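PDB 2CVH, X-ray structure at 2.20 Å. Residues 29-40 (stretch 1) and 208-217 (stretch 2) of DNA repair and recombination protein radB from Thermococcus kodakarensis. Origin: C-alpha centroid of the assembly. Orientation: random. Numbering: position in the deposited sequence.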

# COMPACT_ATOMS: atom_id res chain seq x y z
N TYR A 29 -0.13 5.60 -11.72
CA TYR A 29 -0.03 6.80 -10.90
C TYR A 29 -1.37 7.50 -10.88
O TYR A 29 -2.14 7.39 -11.83
CB TYR A 29 1.08 7.72 -11.41
CG TYR A 29 2.43 7.07 -11.26
CD1 TYR A 29 3.01 6.36 -12.31
CD2 TYR A 29 3.12 7.11 -10.04
CE1 TYR A 29 4.24 5.73 -12.17
CE2 TYR A 29 4.35 6.48 -9.89
CZ TYR A 29 4.90 5.79 -10.96
OH TYR A 29 6.12 5.17 -10.82
N ALA A 30 -1.68 8.16 -9.78
CA ALA A 30 -2.96 8.84 -9.63
C ALA A 30 -4.13 7.84 -9.60
O ALA A 30 -5.30 8.25 -9.64
CB ALA A 30 -3.16 9.88 -10.72
N SER A 31 -3.82 6.55 -9.48
CA SER A 31 -4.87 5.51 -9.41
C SER A 31 -5.49 5.64 -8.03
O SER A 31 -6.60 5.16 -7.80
CB SER A 31 -4.28 4.10 -9.58
OG SER A 31 -3.35 3.75 -8.55
N GLY A 32 -4.74 6.25 -7.10
CA GLY A 32 -5.23 6.45 -5.75
C GLY A 32 -4.61 5.53 -4.72
O GLY A 32 -5.04 5.53 -3.57
N LYS A 33 -3.59 4.76 -5.10
CA LYS A 33 -2.95 3.83 -4.16
C LYS A 33 -2.23 4.55 -3.01
O LYS A 33 -2.44 4.21 -1.83
CB LYS A 33 -2.05 2.84 -4.88
CG LYS A 33 -0.98 3.41 -5.73
CD LYS A 33 -0.34 2.30 -6.56
CE LYS A 33 1.00 2.72 -7.10
NZ LYS A 33 0.94 3.74 -8.17
N THR A 34 -1.46 5.58 -3.33
CA THR A 34 -0.77 6.38 -2.33
C THR A 34 -1.77 7.15 -1.44
O THR A 34 -1.65 7.19 -0.20
CB THR A 34 0.20 7.36 -3.01
OG1 THR A 34 1.07 6.61 -3.88
CG2 THR A 34 1.03 8.11 -1.95
N THR A 35 -2.80 7.73 -2.06
CA THR A 35 -3.78 8.45 -1.27
C THR A 35 -4.47 7.49 -0.32
O THR A 35 -4.76 7.84 0.82
CB THR A 35 -4.83 9.19 -2.17
OG1 THR A 35 -4.14 9.99 -3.13
CG2 THR A 35 -5.74 10.12 -1.34
N LEU A 36 -4.71 6.26 -0.77
CA LEU A 36 -5.37 5.26 0.06
C LEU A 36 -4.45 4.98 1.27
O LEU A 36 -4.91 4.93 2.42
CB LEU A 36 -5.57 3.96 -0.73
CG LEU A 36 -6.79 3.06 -0.49
CD1 LEU A 36 -6.39 1.62 -0.82
CD2 LEU A 36 -7.33 3.16 0.93
N ALA A 37 -3.17 4.80 0.99
CA ALA A 37 -2.18 4.55 2.03
C ALA A 37 -2.18 5.69 3.04
O ALA A 37 -2.29 5.45 4.26
CB ALA A 37 -0.79 4.39 1.40
N LEU A 38 -2.11 6.93 2.53
CA LEU A 38 -2.10 8.14 3.36
C LEU A 38 -3.33 8.23 4.25
O LEU A 38 -3.23 8.52 5.44
CB LEU A 38 -2.04 9.41 2.48
CG LEU A 38 -0.77 10.14 2.02
CD1 LEU A 38 -1.13 11.42 1.24
CD2 LEU A 38 0.07 10.53 3.21
N GLN A 39 -4.50 7.96 3.67
CA GLN A 39 -5.75 8.02 4.39
C GLN A 39 -5.89 6.95 5.45
O GLN A 39 -6.42 7.21 6.54
CB GLN A 39 -6.92 7.96 3.42
CG GLN A 39 -8.29 8.02 4.07
CD GLN A 39 -9.35 8.58 3.13
OE1 GLN A 39 -10.46 8.04 3.00
NE2 GLN A 39 -9.02 9.70 2.49
N THR A 40 -5.48 5.73 5.12
CA THR A 40 -5.57 4.65 6.10
C THR A 40 -4.64 5.01 7.28
O THR A 40 -5.06 4.98 8.43
CB THR A 40 -5.16 3.30 5.47
OG1 THR A 40 -6.00 3.06 4.33
CG2 THR A 40 -5.33 2.15 6.46
N TYR A 208 -16.33 1.49 -5.83
CA TYR A 208 -16.09 2.73 -6.55
C TYR A 208 -15.72 3.83 -5.53
O TYR A 208 -16.23 3.85 -4.40
CB TYR A 208 -17.37 3.15 -7.32
CG TYR A 208 -17.68 2.23 -8.47
CD1 TYR A 208 -16.96 2.30 -9.66
CD2 TYR A 208 -18.66 1.22 -8.34
CE1 TYR A 208 -17.18 1.38 -10.70
CE2 TYR A 208 -18.89 0.30 -9.38
CZ TYR A 208 -18.15 0.39 -10.55
OH TYR A 208 -18.36 -0.51 -11.56
N PHE A 209 -14.81 4.72 -5.91
CA PHE A 209 -14.45 5.80 -5.02
C PHE A 209 -13.96 6.96 -5.87
O PHE A 209 -13.82 6.82 -7.08
CB PHE A 209 -13.38 5.31 -3.99
CG PHE A 209 -12.03 4.96 -4.61
CD1 PHE A 209 -11.79 3.67 -5.13
CD2 PHE A 209 -10.98 5.88 -4.62
CE1 PHE A 209 -10.54 3.33 -5.63
CE2 PHE A 209 -9.72 5.54 -5.13
CZ PHE A 209 -9.51 4.26 -5.63
N ARG A 210 -13.74 8.12 -5.25
CA ARG A 210 -13.21 9.28 -5.98
C ARG A 210 -12.10 9.96 -5.19
O ARG A 210 -12.08 9.95 -3.97
CB ARG A 210 -14.33 10.29 -6.33
CG ARG A 210 -15.13 10.73 -5.17
CD ARG A 210 -16.30 11.60 -5.55
NE ARG A 210 -17.24 11.71 -4.43
CZ ARG A 210 -17.36 12.77 -3.63
NH1 ARG A 210 -16.62 13.85 -3.83
NH2 ARG A 210 -18.27 12.77 -2.67
N ILE A 211 -11.10 10.44 -5.91
CA ILE A 211 -9.99 11.15 -5.32
C ILE A 211 -10.42 12.60 -5.26
O ILE A 211 -10.72 13.20 -6.30
CB ILE A 211 -8.72 11.03 -6.17
CG1 ILE A 211 -8.29 9.54 -6.23
CG2 ILE A 211 -7.62 11.98 -5.60
CD1 ILE A 211 -7.07 9.24 -7.10
N THR A 212 -10.52 13.14 -4.05
CA THR A 212 -10.92 14.52 -3.82
C THR A 212 -9.87 15.24 -2.97
O THR A 212 -8.81 14.69 -2.68
CB THR A 212 -12.24 14.61 -3.07
OG1 THR A 212 -12.04 14.18 -1.72
CG2 THR A 212 -13.29 13.75 -3.75
N GLU A 213 -10.18 16.47 -2.57
CA GLU A 213 -9.28 17.25 -1.75
C GLU A 213 -9.16 16.60 -0.38
O GLU A 213 -8.13 16.75 0.28
CB GLU A 213 -9.79 18.68 -1.60
CG GLU A 213 -9.42 19.58 -2.76
CD GLU A 213 -10.40 19.51 -3.93
OE1 GLU A 213 -10.92 20.58 -4.31
OE2 GLU A 213 -10.64 18.41 -4.47
N ARG A 214 -10.19 15.86 0.03
CA ARG A 214 -10.20 15.19 1.33
C ARG A 214 -9.47 13.85 1.33
O ARG A 214 -9.43 13.18 2.37
CB ARG A 214 -11.61 14.95 1.83
CG ARG A 214 -12.51 16.14 1.71
CD ARG A 214 -13.88 15.86 2.33
NE ARG A 214 -13.78 15.60 3.76
CZ ARG A 214 -14.65 14.86 4.44
NH1 ARG A 214 -15.67 14.30 3.82
NH2 ARG A 214 -14.46 14.63 5.74
N GLY A 215 -8.92 13.45 0.19
CA GLY A 215 -8.23 12.17 0.10
C GLY A 215 -8.99 11.26 -0.86
O GLY A 215 -8.94 11.43 -2.08
N ILE A 216 -9.75 10.34 -0.30
CA ILE A 216 -10.52 9.40 -1.09
C ILE A 216 -11.89 9.33 -0.48
O ILE A 216 -12.04 9.25 0.74
CB ILE A 216 -9.85 8.01 -1.13
CG1 ILE A 216 -8.83 7.98 -2.29
CG2 ILE A 216 -10.89 6.90 -1.29
CD1 ILE A 216 -7.91 6.79 -2.27
N GLU A 217 -12.90 9.45 -1.32
CA GLU A 217 -14.27 9.44 -0.84
C GLU A 217 -15.16 8.48 -1.59
O GLU A 217 -14.81 7.98 -2.66
CB GLU A 217 -14.87 10.86 -0.93
CG GLU A 217 -14.13 11.86 -0.06
CD GLU A 217 -14.81 13.21 0.02
OE1 GLU A 217 -14.33 14.14 -0.63
OE2 GLU A 217 -15.81 13.35 0.75

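Glycine takes part on both sides of this contact, at G32 just before the helix and at G215 on the hairpin, and in each case a CB would point toward the opposing stretch. The principle is a general one: where backbones come close, the absence of a side chain makes the room. At G32 an ideal CB would lie only 3.1 Å from F209 CE2 and 3.3 Å from I211 CD1; at G215 a CB would run into the end of the Q39 side chain. The backbone angles of both residues independently call for glycine, since a CB would also jam against the preceding carbonyl oxygen.

The architecture is a helix laid across a hairpin. Helix 33-40 crosses strand 215-217 at 93°, nearly perpendicular, with the axes 7.6 Å apart at closest approach. The hairpin closes through a type I turn from T212 to G215, and paired backbone hydrogen bonds between R210 and E217 hold its strands together.

The contact buries 389 Å², both sides summed, and I216 has more of its surface covered than any other residue here. Its CD1 sits 3.4 Å from G32 O and 4.0 Å from L36 CB, filling the space beside the first helical turn, where G32 O accepts a hydrogen bond from L36 N (2.9 Å). One residue before L36, T35 turns its methyl to the hairpin, CG2 lying 3.5 Å from G215 C and 3.9 Å from I216 CG1. I211 reaches the loop before the helix, its CD1 3.6 Å from G32 CA and 3.3 Å from A30 O, while F209 CZ approaches S31 O at 3.7 Å. The contacts of I216, T35, I211 and F209 described here across the stretches are van der Waals contacts, built on shape. Polar chemistry enters at Q39, whose side-chain amide lies alongside the I216 backbone, but its orientation is uncertain.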